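Lipoate-protein ligase 1 (Plasmodium falciparum, PDB 5T8U) belongs to the lipoyl protein ligase A/B family and holds lipoic acid in a pocket of its catalytic domain. Local coordinates at residues F24-E29 with F57-N62; L103-F108 with H166-I171; S119-I124 with N142-N147; N147-S152 with T201-E206. All blocks are in the same frame, centred on the assembly; numbering follows the deposited sequence.

Contact 1: F24-E29 with F57-N62; sequences FNLSLE and FLWRNN
Helix-on-sheet packing joins helix 22-34 to strand 55-59 of the large mixed sheet in the alpha/beta catalytic domain of the lipoyl ligase family. The two short segments run almost antiparallel, with their axes 10.2 Å apart, and nearly every touching residue is buried. Trp59, part of the lipoic acid pocket, turns its indole to the helix from the crowded rotamer, with CG between the backbone N and the carbonyl carbon (chi1 44°). Asn25 CB lies 3.3 Å from Trp59 CE3, and the amide of Asn25 slides past the ring rather than lying flat on it. Farther round the same indole, Leu26 CD2 meets Trp59 CH2 at 4.1 Å, while Glu29, extended beyond CG, brings OE2 near CZ2. Glu29 OE2 and Trp59 NE1 both bond to Thr109 OG1, so one hydroxyl ties the helix carboxylate to the indole. Phe57 adds apolar packing, its CZ 4.3 Å from Leu28 CD1. Asn25 OD1 is held by Ser17 OG and ND2 by Asn19 O, which helps to fix the amide. Asn25 ND2 also gives a nearly straight hydrogen bond to Asn61 OD1, 2.9 Å long, approaching from above the Asn61 carbonyl plane.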
# COMPACT_ATOMS: atom_id res chain seq x y z
N PHE A 24 8.94 -2.90 11.21
CA PHE A 24 8.91 -1.73 12.09
C PHE A 24 8.24 -0.55 11.40
O PHE A 24 7.32 0.07 11.95
CB PHE A 24 10.33 -1.37 12.52
CG PHE A 24 10.40 -0.41 13.66
CD1 PHE A 24 10.42 -0.87 14.97
CD2 PHE A 24 10.43 0.96 13.44
CE1 PHE A 24 10.48 0.02 16.03
CE2 PHE A 24 10.49 1.85 14.49
CZ PHE A 24 10.51 1.38 15.79
N ASN A 25 8.68 -0.24 10.18
CA ASN A 25 8.12 0.91 9.46
C ASN A 25 6.67 0.67 9.08
O ASN A 25 5.86 1.61 9.09
CB ASN A 25 8.95 1.20 8.21
CG ASN A 25 10.35 1.70 8.54
OD1 ASN A 25 10.56 2.33 9.57
ND2 ASN A 25 11.30 1.41 7.66
N LEU A 26 6.31 -0.57 8.73
CA LEU A 26 4.90 -0.87 8.48
C LEU A 26 4.07 -0.69 9.75
O LEU A 26 2.91 -0.24 9.67
CB LEU A 26 4.76 -2.29 7.95
CG LEU A 26 5.14 -2.50 6.48
CD1 LEU A 26 5.21 -3.99 6.16
CD2 LEU A 26 4.16 -1.81 5.55
N SER A 27 4.63 -1.01 10.91
CA SER A 27 3.92 -0.76 12.16
C SER A 27 3.75 0.73 12.41
O SER A 27 2.69 1.17 12.87
CB SER A 27 4.67 -1.42 13.32
OG SER A 27 4.85 -2.81 13.09
N LEU A 28 4.79 1.52 12.12
CA LEU A 28 4.65 2.98 12.20
C LEU A 28 3.53 3.46 11.29
O LEU A 28 2.65 4.22 11.72
CB LEU A 28 5.97 3.65 11.82
CG LEU A 28 7.12 3.57 12.83
CD1 LEU A 28 8.41 4.05 12.19
CD2 LEU A 28 6.80 4.39 14.07
N GLU A 29 3.55 3.04 10.02
CA GLU A 29 2.52 3.44 9.07
C GLU A 29 1.13 3.11 9.58
O GLU A 29 0.23 3.96 9.58
CB GLU A 29 2.79 2.75 7.73
CG GLU A 29 1.86 3.16 6.61
CD GLU A 29 2.11 2.36 5.35
OE1 GLU A 29 2.27 1.13 5.45
OE2 GLU A 29 2.15 2.97 4.26
N PHE A 57 4.93 10.87 4.96
CA PHE A 57 5.81 10.06 5.79
C PHE A 57 6.80 9.32 4.90
O PHE A 57 6.39 8.56 4.02
CB PHE A 57 5.00 9.08 6.64
CG PHE A 57 5.84 8.03 7.32
CD1 PHE A 57 6.97 8.38 8.04
CD2 PHE A 57 5.49 6.69 7.25
CE1 PHE A 57 7.74 7.42 8.67
CE2 PHE A 57 6.25 5.72 7.88
CZ PHE A 57 7.38 6.09 8.59
N LEU A 58 8.09 9.54 5.15
CA LEU A 58 9.15 8.97 4.32
C LEU A 58 9.91 7.90 5.11
O LEU A 58 10.17 8.08 6.30
CB LEU A 58 10.11 10.06 3.85
CG LEU A 58 9.49 11.01 2.83
CD1 LEU A 58 10.12 12.39 2.90
CD2 LEU A 58 9.62 10.44 1.43
N TRP A 59 10.25 6.81 4.44
CA TRP A 59 10.89 5.69 5.13
C TRP A 59 11.56 4.79 4.10
O TRP A 59 11.19 4.76 2.93
CB TRP A 59 9.88 4.90 5.97
CG TRP A 59 8.57 4.63 5.28
CD1 TRP A 59 7.63 5.54 4.90
CD2 TRP A 59 8.03 3.34 4.92
NE1 TRP A 59 6.56 4.92 4.31
CE2 TRP A 59 6.78 3.57 4.32
CE3 TRP A 59 8.50 2.03 5.05
CZ2 TRP A 59 5.99 2.53 3.84
CZ3 TRP A 59 7.70 1.00 4.57
CH2 TRP A 59 6.46 1.25 3.98
N ARG A 60 12.57 4.06 4.57
CA ARG A 60 13.31 3.12 3.73
C ARG A 60 13.43 1.79 4.46
O ARG A 60 13.38 1.73 5.69
CB ARG A 60 14.70 3.65 3.38
CG ARG A 60 14.69 4.92 2.54
CD ARG A 60 15.99 5.70 2.69
NE ARG A 60 17.14 4.94 2.21
CZ ARG A 60 18.41 5.33 2.38
NH1 ARG A 60 18.69 6.46 3.01
NH2 ARG A 60 19.39 4.58 1.91
N ASN A 61 13.57 0.71 3.69
CA ASN A 61 13.65 -0.63 4.24
C ASN A 61 14.80 -1.39 3.59
O ASN A 61 15.13 -1.17 2.42
CB ASN A 61 12.35 -1.41 4.03
CG ASN A 61 11.12 -0.57 4.31
OD1 ASN A 61 10.71 -0.41 5.46
ND2 ASN A 61 10.53 -0.03 3.26
N ASN A 62 15.41 -2.28 4.36
CA ASN A 62 16.48 -3.12 3.86
C ASN A 62 15.88 -4.22 2.97
O ASN A 62 14.70 -4.20 2.63
CB ASN A 62 17.30 -3.69 5.02
CG ASN A 62 18.76 -3.29 4.95
OD1 ASN A 62 19.35 -3.23 3.88
ND2 ASN A 62 19.35 -3.01 6.11

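Contact 2: L103-F108 with H166-I171; sequences LGNVCF and HGTILI. With LPA (lipoic acid), chain C.
Val106 O is the best-held polar atom here, reached by three hydrogen bonds, one good and two weak. The strong grip is the backbone N-H of Ile169, at 2.9 Å from Val106 O and nearly straight (166°), although it comes from above the carbonyl plane. The weak ones come from Thr168 OG1 at 3.3 Å and from Asn105 ND2 of its own strand, and a CA-H...O contact from Thr168 CA adds to them. The Asn105 amide is set by its other end, where OD1 takes the N-H of Asp102. Val106 N returns a bond to Ile169 O, and Phe108 and Gly167 form the next hydrogen-bonded antiparallel pair. Between them Cys107 and Thr168 make a non-hydrogen-bonded pair. The Phe108 ring, in the crowded rotamer with CG between N and the carbonyl carbon (chi1 64°), folds back over the backbone of Gly167: Gly167 CA sits 3.8 Å from the ring centroid in a CH-pi contact, possible because glycine has no side chain there. Phe108 CD2 also packs on Ile169 CG1 at 3.7 Å. Lipoic acid lies on the face bearing Cys107 and Thr168. Its C8 meets the edge of the His166 ring, 3.2 Å from ND1, while Thr94 OG1 bonds His166 NE2. Neighbouring antiparallel strands of the central sheet thus form one wall of the lipoic acid pocket.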
# COMPACT_ATOMS: atom_id res chain seq x y z
N LEU A 103 17.78 -0.54 0.41
CA LEU A 103 18.15 0.85 0.66
C LEU A 103 18.27 1.67 -0.61
O LEU A 103 18.42 2.90 -0.52
CB LEU A 103 19.46 0.89 1.44
CG LEU A 103 19.40 0.26 2.83
CD1 LEU A 103 20.79 0.21 3.46
CD2 LEU A 103 18.44 1.01 3.74
N GLY A 104 18.19 1.05 -1.78
CA GLY A 104 18.22 1.78 -3.03
C GLY A 104 16.90 2.38 -3.46
O GLY A 104 16.82 2.94 -4.56
N ASN A 105 15.86 2.27 -2.63
CA ASN A 105 14.55 2.80 -2.97
C ASN A 105 13.95 3.49 -1.76
O ASN A 105 14.23 3.13 -0.61
CB ASN A 105 13.60 1.70 -3.48
CG ASN A 105 13.12 0.78 -2.37
OD1 ASN A 105 13.73 -0.26 -2.10
ND2 ASN A 105 12.02 1.15 -1.73
N VAL A 106 13.11 4.48 -2.03
CA VAL A 106 12.43 5.24 -1.00
C VAL A 106 10.98 4.78 -0.94
O VAL A 106 10.43 4.24 -1.91
CB VAL A 106 12.52 6.76 -1.26
CG1 VAL A 106 11.94 7.56 -0.09
CG2 VAL A 106 13.97 7.17 -1.52
N CYS A 107 10.35 4.99 0.21
CA CYS A 107 8.94 4.68 0.41
C CYS A 107 8.24 5.92 0.96
O CYS A 107 8.68 6.49 1.96
CB CYS A 107 8.74 3.51 1.38
SG CYS A 107 9.40 1.93 0.79
N PHE A 108 7.15 6.32 0.30
CA PHE A 108 6.37 7.48 0.68
C PHE A 108 4.98 7.05 1.11
O PHE A 108 4.43 6.07 0.59
CB PHE A 108 6.27 8.49 -0.47
CG PHE A 108 5.53 7.97 -1.67
CD1 PHE A 108 4.16 8.14 -1.79
CD2 PHE A 108 6.21 7.32 -2.69
CE1 PHE A 108 3.48 7.67 -2.89
CE2 PHE A 108 5.53 6.84 -3.80
CZ PHE A 108 4.16 7.02 -3.90
N HIS A 166 0.24 4.91 -0.11
CA HIS A 166 1.65 4.67 0.13
C HIS A 166 2.24 3.90 -1.04
O HIS A 166 1.67 2.90 -1.50
CB HIS A 166 1.87 3.91 1.45
CG HIS A 166 1.66 2.43 1.35
ND1 HIS A 166 2.70 1.54 1.18
CD2 HIS A 166 0.53 1.68 1.43
CE1 HIS A 166 2.22 0.31 1.14
NE2 HIS A 166 0.91 0.37 1.30
N GLY A 167 3.38 4.39 -1.54
CA GLY A 167 4.02 3.82 -2.70
C GLY A 167 5.53 3.85 -2.57
O GLY A 167 6.08 4.37 -1.60
N THR A 168 6.19 3.30 -3.59
CA THR A 168 7.64 3.19 -3.63
C THR A 168 8.19 4.00 -4.79
O THR A 168 7.60 4.03 -5.87
CB THR A 168 8.08 1.72 -3.76
OG1 THR A 168 9.51 1.64 -3.77
CG2 THR A 168 7.54 1.11 -5.05
N ILE A 169 9.33 4.65 -4.54
CA ILE A 169 10.10 5.35 -5.56
C ILE A 169 11.44 4.64 -5.70
O ILE A 169 12.03 4.22 -4.70
CB ILE A 169 10.31 6.84 -5.19
CG1 ILE A 169 8.96 7.56 -5.11
CG2 ILE A 169 11.23 7.53 -6.20
CD1 ILE A 169 9.05 8.97 -4.55
N LEU A 170 11.90 4.50 -6.94
CA LEU A 170 13.11 3.74 -7.23
C LEU A 170 14.27 4.69 -7.50
O LEU A 170 14.24 5.46 -8.47
CB LEU A 170 12.89 2.80 -8.41
CG LEU A 170 12.45 1.38 -8.04
CD1 LEU A 170 11.30 1.38 -7.03
CD2 LEU A 170 12.06 0.63 -9.29
N ILE A 171 15.29 4.64 -6.64
CA ILE A 171 16.48 5.46 -6.78
C ILE A 171 17.62 4.60 -7.30
O ILE A 171 18.04 4.73 -8.45
CB ILE A 171 16.87 6.12 -5.43
CG1 ILE A 171 15.69 6.89 -4.83
CG2 ILE A 171 18.09 7.02 -5.60
CD1 ILE A 171 15.26 8.10 -5.62
C1 LPA C . 2.21 -2.35 -7.15
O1 LPA C . 3.07 -2.19 -8.05
C2 LPA C . 2.18 -1.41 -5.95
O2 LPA C . 1.37 -3.28 -7.24
C3 LPA C . 3.42 -1.65 -5.10
C4 LPA C . 3.25 -1.00 -3.72
C5 LPA C . 4.36 -1.50 -2.80
C6 LPA C . 4.17 -1.03 -1.49
S6 LPA C . 4.92 -1.94 -0.50
C7 LPA C . 4.96 0.77 -1.29
C8 LPA C . 5.64 0.87 0.15
S8 LPA C . 5.47 -0.77 0.93

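Contact 3: S119-I124 with N142-N147; sequences SNFLII and NDITVN. With LPA (lipoic acid), chain C.
Apolar packing carries this contact, and Ile144 is its centre on the strand side. With CG1 anti to its carbonyl carbon and the chain extended beyond, Ile144 reaches toward the helix. Its CD1 comes up at the edge of the Phe121 ring, in plane, 3.6 Å from Phe121 CD1, while Ile144 CG1 lies 3.6 Å from Phe121 CE1. One turn on, Ile124 CG2 touches the same methyl, Ile144 CD1, at 3.9 Å, so the tip of Ile144 fits between two side chains of the helix. The outer end of the Phe121 ring reaches the backbone just before the strand, CZ 4.0 Å from Asn142 CA; the ring also meets that of His165, planes about 50° apart. Such helix-to-sheet packing is how helix 117-132 covers strand 143-145 near the edge of the large mixed sheet in the ligase catalytic domain: helix and strand run in roughly the same direction, crossing at -29° with axes 10.7 Å apart. Ile124 also rests on Phe108 and Phe110 of strand 105-112. Asn142, whose CB leaves the backbone away from the helix, makes a van der Waals approach to the ligand: with CG between the backbone N and the carbonyl carbon (chi1 71°), Asn142 ND2 lies 3.7 Å from C1 of lipoic acid. The polar partner of this ND2 is Ser154 O, through a weak hydrogen bond.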
# COMPACT_ATOMS: atom_id res chain seq x y z
N SER A 119 -3.59 14.32 -6.57
CA SER A 119 -2.78 15.41 -6.04
C SER A 119 -1.42 14.92 -5.56
O SER A 119 -0.39 15.55 -5.84
CB SER A 119 -3.53 16.12 -4.91
OG SER A 119 -4.54 16.97 -5.43
N ASN A 120 -1.39 13.80 -4.84
CA ASN A 120 -0.12 13.24 -4.40
C ASN A 120 0.80 12.98 -5.59
O ASN A 120 1.97 13.41 -5.60
CB ASN A 120 -0.36 11.94 -3.62
CG ASN A 120 -1.27 12.15 -2.41
OD1 ASN A 120 -1.51 13.27 -1.98
ND2 ASN A 120 -1.78 11.05 -1.86
N PHE A 121 0.28 12.29 -6.61
CA PHE A 121 1.08 12.06 -7.81
C PHE A 121 1.53 13.36 -8.45
O PHE A 121 2.59 13.41 -9.08
CB PHE A 121 0.28 11.23 -8.82
CG PHE A 121 0.28 9.75 -8.53
CD1 PHE A 121 1.46 9.03 -8.52
CD2 PHE A 121 -0.91 9.08 -8.29
CE1 PHE A 121 1.47 7.68 -8.25
CE2 PHE A 121 -0.91 7.71 -8.03
CZ PHE A 121 0.28 7.01 -8.01
N LEU A 122 0.75 14.43 -8.30
CA LEU A 122 1.17 15.72 -8.85
C LEU A 122 2.31 16.31 -8.03
O LEU A 122 3.21 16.95 -8.59
CB LEU A 122 -0.01 16.69 -8.89
CG LEU A 122 0.31 18.09 -9.42
CD1 LEU A 122 0.88 18.03 -10.83
CD2 LEU A 122 -0.92 18.99 -9.38
N ILE A 123 2.29 16.13 -6.71
CA ILE A 123 3.42 16.55 -5.89
C ILE A 123 4.68 15.82 -6.32
O ILE A 123 5.75 16.43 -6.48
CB ILE A 123 3.11 16.33 -4.40
CG1 ILE A 123 1.95 17.22 -3.95
CG2 ILE A 123 4.35 16.61 -3.54
CD1 ILE A 123 1.44 16.93 -2.56
N ILE A 124 4.58 14.51 -6.53
CA ILE A 124 5.76 13.74 -6.93
C ILE A 124 6.26 14.19 -8.30
O ILE A 124 7.45 14.47 -8.49
CB ILE A 124 5.45 12.23 -6.90
CG1 ILE A 124 4.99 11.83 -5.49
CG2 ILE A 124 6.67 11.42 -7.31
CD1 ILE A 124 4.54 10.39 -5.36
N ASN A 142 -1.81 3.66 -10.14
CA ASN A 142 -0.84 3.36 -9.10
C ASN A 142 0.61 3.35 -9.56
O ASN A 142 1.48 2.95 -8.78
CB ASN A 142 -1.16 2.00 -8.47
CG ASN A 142 -0.86 0.85 -9.41
OD1 ASN A 142 -1.26 0.86 -10.58
ND2 ASN A 142 -0.14 -0.15 -8.92
N ASP A 143 0.91 3.77 -10.79
CA ASP A 143 2.26 3.65 -11.32
C ASP A 143 2.74 4.97 -11.90
O ASP A 143 1.94 5.78 -12.40
CB ASP A 143 2.35 2.56 -12.40
CG ASP A 143 2.34 1.17 -11.81
OD1 ASP A 143 2.11 1.04 -10.59
OD2 ASP A 143 2.56 0.20 -12.57
N ILE A 144 4.05 5.18 -11.85
CA ILE A 144 4.71 6.32 -12.46
C ILE A 144 5.78 5.78 -13.41
O ILE A 144 6.63 4.98 -13.00
CB ILE A 144 5.34 7.26 -11.42
CG1 ILE A 144 4.31 7.69 -10.38
CG2 ILE A 144 5.94 8.49 -12.11
CD1 ILE A 144 4.90 8.46 -9.21
N THR A 145 5.73 6.22 -14.66
CA THR A 145 6.74 5.87 -15.65
C THR A 145 7.53 7.10 -16.04
O THR A 145 7.07 8.24 -15.90
CB THR A 145 6.09 5.25 -16.89
OG1 THR A 145 5.24 6.21 -17.52
CG2 THR A 145 5.28 4.01 -16.52
N VAL A 146 8.75 6.87 -16.53
CA VAL A 146 9.60 7.92 -17.05
C VAL A 146 9.84 7.77 -18.55
O VAL A 146 9.89 8.76 -19.28
CB VAL A 146 10.94 7.96 -16.28
CG1 VAL A 146 11.78 6.71 -16.54
CG2 VAL A 146 11.72 9.22 -16.63
N ASN A 147 9.99 6.53 -19.02
CA ASN A 147 10.08 6.22 -20.44
C ASN A 147 9.23 4.99 -20.73
O ASN A 147 9.67 4.04 -21.39
CB ASN A 147 11.53 6.00 -20.87
CG ASN A 147 12.30 7.30 -21.00
OD1 ASN A 147 11.74 8.35 -21.29
ND2 ASN A 147 13.61 7.22 -20.79
C1 LPA C . 2.21 -2.35 -7.15
O1 LPA C . 3.07 -2.19 -8.05
C2 LPA C . 2.18 -1.41 -5.95
O2 LPA C . 1.37 -3.28 -7.24
C3 LPA C . 3.42 -1.65 -5.10
C4 LPA C . 3.25 -1.00 -3.72
C5 LPA C . 4.36 -1.50 -2.80
C6 LPA C . 4.17 -1.03 -1.49
S6 LPA C . 4.92 -1.94 -0.50
C7 LPA C . 4.96 0.77 -1.29
C8 LPA C . 5.64 0.87 0.15
S8 LPA C . 5.47 -0.77 0.93

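Contact 4: N147-S152 with T201-E206; sequences NDQKCS and TINLSE
Gln149 leaves its backbone toward the 201-206 loop, CG anti to the carbonyl carbon and the chain extended beyond. Its CB starts the contact, 3.7 Å from Asn203 CB. Gln149 CG then passes Thr201 CG2 at 4.2 Å, and Gln149 CD lies 4.1 Å from Asn203 CB. At the tip, Gln149 NE2 sits 3.9 Å from Thr201 CG2, and Gln149 OE1 lies over Asn203 ND2, 4.0 Å away, too far for a hydrogen bond. The two amides stack almost parallel, their planes 9° apart. The backbones meet in a single bridge between Lys150 and Ile202: Asn203 N donates to Lys150 O at 3.2 Å, nearly along the C=O axis. Here a loop of the ligase catalytic domain is laid against the start of strand 150-159, just where that strand carries a classic beta bulge, Cys151 and Ser152 both facing Ile144. Lys150 CD lies alongside Ile202 CD1, 4.0 Å apart; beyond it the chain, kinked at chi2 (-149°) and chi3 (-125°), leads away from the loop to NZ, hydrogen-bonded to O1 of lipoic acid. At the bulge, Cys151 CB approaches Asn203 O and Ser205 OG, the latter bonding weakly to Leu170 O.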
# COMPACT_ATOMS: atom_id res chain seq x y z
N ASN A 147 9.99 6.53 -19.02
CA ASN A 147 10.08 6.22 -20.44
C ASN A 147 9.23 4.99 -20.73
O ASN A 147 9.67 4.04 -21.39
CB ASN A 147 11.53 6.00 -20.87
CG ASN A 147 12.30 7.30 -21.00
OD1 ASN A 147 11.74 8.35 -21.29
ND2 ASN A 147 13.61 7.22 -20.79
N ASP A 148 8.00 5.00 -20.24
CA ASP A 148 7.12 3.83 -20.25
C ASP A 148 7.64 2.73 -19.33
O ASP A 148 7.18 1.59 -19.42
CB ASP A 148 6.91 3.28 -21.66
CG ASP A 148 6.64 4.38 -22.68
OD1 ASP A 148 5.61 5.07 -22.55
OD2 ASP A 148 7.46 4.55 -23.60
N GLN A 149 8.59 3.05 -18.46
CA GLN A 149 9.22 2.09 -17.56
C GLN A 149 8.88 2.46 -16.13
O GLN A 149 9.00 3.62 -15.74
CB GLN A 149 10.74 2.09 -17.76
CG GLN A 149 11.19 1.86 -19.19
CD GLN A 149 12.69 1.91 -19.35
OE1 GLN A 149 13.24 2.90 -19.83
NE2 GLN A 149 13.37 0.84 -18.94
N LYS A 150 8.49 1.46 -15.34
CA LYS A 150 8.07 1.71 -13.97
C LYS A 150 9.24 2.25 -13.15
O LYS A 150 10.33 1.67 -13.13
CB LYS A 150 7.54 0.43 -13.33
CG LYS A 150 6.68 0.66 -12.10
CD LYS A 150 6.78 -0.49 -11.10
CE LYS A 150 5.41 -1.06 -10.76
NZ LYS A 150 5.45 -1.92 -9.54
N CYS A 151 9.00 3.38 -12.46
CA CYS A 151 9.93 3.88 -11.47
C CYS A 151 9.29 4.06 -10.10
O CYS A 151 10.01 4.34 -9.13
CB CYS A 151 10.53 5.23 -11.91
SG CYS A 151 9.47 6.66 -11.64
N SER A 152 7.98 3.90 -9.99
CA SER A 152 7.29 4.00 -8.71
C SER A 152 6.03 3.14 -8.75
O SER A 152 5.43 2.96 -9.81
CB SER A 152 6.95 5.45 -8.35
OG SER A 152 5.87 5.51 -7.44
N THR A 201 9.26 -3.93 -17.30
CA THR A 201 10.63 -3.77 -16.84
C THR A 201 10.75 -2.66 -15.80
O THR A 201 9.82 -1.87 -15.61
CB THR A 201 11.59 -3.46 -18.02
OG1 THR A 201 12.89 -3.16 -17.51
CG2 THR A 201 11.07 -2.29 -18.84
N ILE A 202 11.89 -2.61 -15.13
CA ILE A 202 12.16 -1.63 -14.08
C ILE A 202 13.20 -0.64 -14.59
O ILE A 202 14.01 -0.96 -15.47
CB ILE A 202 12.64 -2.33 -12.79
CG1 ILE A 202 11.47 -3.05 -12.10
CG2 ILE A 202 13.31 -1.35 -11.83
CD1 ILE A 202 10.41 -2.12 -11.52
N ASN A 203 13.16 0.57 -14.04
CA ASN A 203 14.14 1.60 -14.38
C ASN A 203 14.51 2.36 -13.12
O ASN A 203 13.64 2.86 -12.40
CB ASN A 203 13.60 2.57 -15.43
CG ASN A 203 14.68 3.45 -16.02
OD1 ASN A 203 15.84 3.04 -16.14
ND2 ASN A 203 14.32 4.67 -16.37
N LEU A 204 15.82 2.46 -12.86
CA LEU A 204 16.31 3.25 -11.74
C LEU A 204 16.43 4.71 -12.16
O LEU A 204 17.00 5.02 -13.22
CB LEU A 204 17.67 2.73 -11.27
CG LEU A 204 17.71 1.35 -10.60
CD1 LEU A 204 16.70 1.27 -9.48
CD2 LEU A 204 17.49 0.22 -11.59
N SER A 205 15.91 5.61 -11.33
CA SER A 205 15.99 7.03 -11.63
C SER A 205 17.43 7.55 -11.62
O SER A 205 17.65 8.70 -12.00
CB SER A 205 15.13 7.82 -10.64
OG SER A 205 13.76 7.70 -10.95
N GLU A 206 18.39 6.73 -11.20
CA GLU A 206 19.80 7.09 -11.34
C GLU A 206 20.28 6.93 -12.78
O GLU A 206 21.21 7.63 -13.20
CB GLU A 206 20.67 6.23 -10.42
CG GLU A 206 20.60 6.63 -8.95
CD GLU A 206 21.58 5.86 -8.09
OE1 GLU A 206 22.17 4.87 -8.59
OE2 GLU A 206 21.76 6.24 -6.91

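In the fold
From the N terminus, contact 1 closes first, joining helix 22-34 to strand 55-59 before any other contact opens. Contact 2 opens at 103-108 and closes only at 166-171, setting strand 105-112 beside 162-170; contact 3 opens and closes within that span, bringing helix 117-132 onto strand 143-145. Contact 4 starts at Asn147, which it shares with contact 3, and ends at 201-206, so it crosses contact 2. All four reach the same large sheet: strands 55-59 and 105-112 adjoin between contacts 1 and 2, while 143-145, 150-159 and 162-170 lie side by side through contacts 3, 4 and 2. Each includes at least one lipoic acid pocket residue.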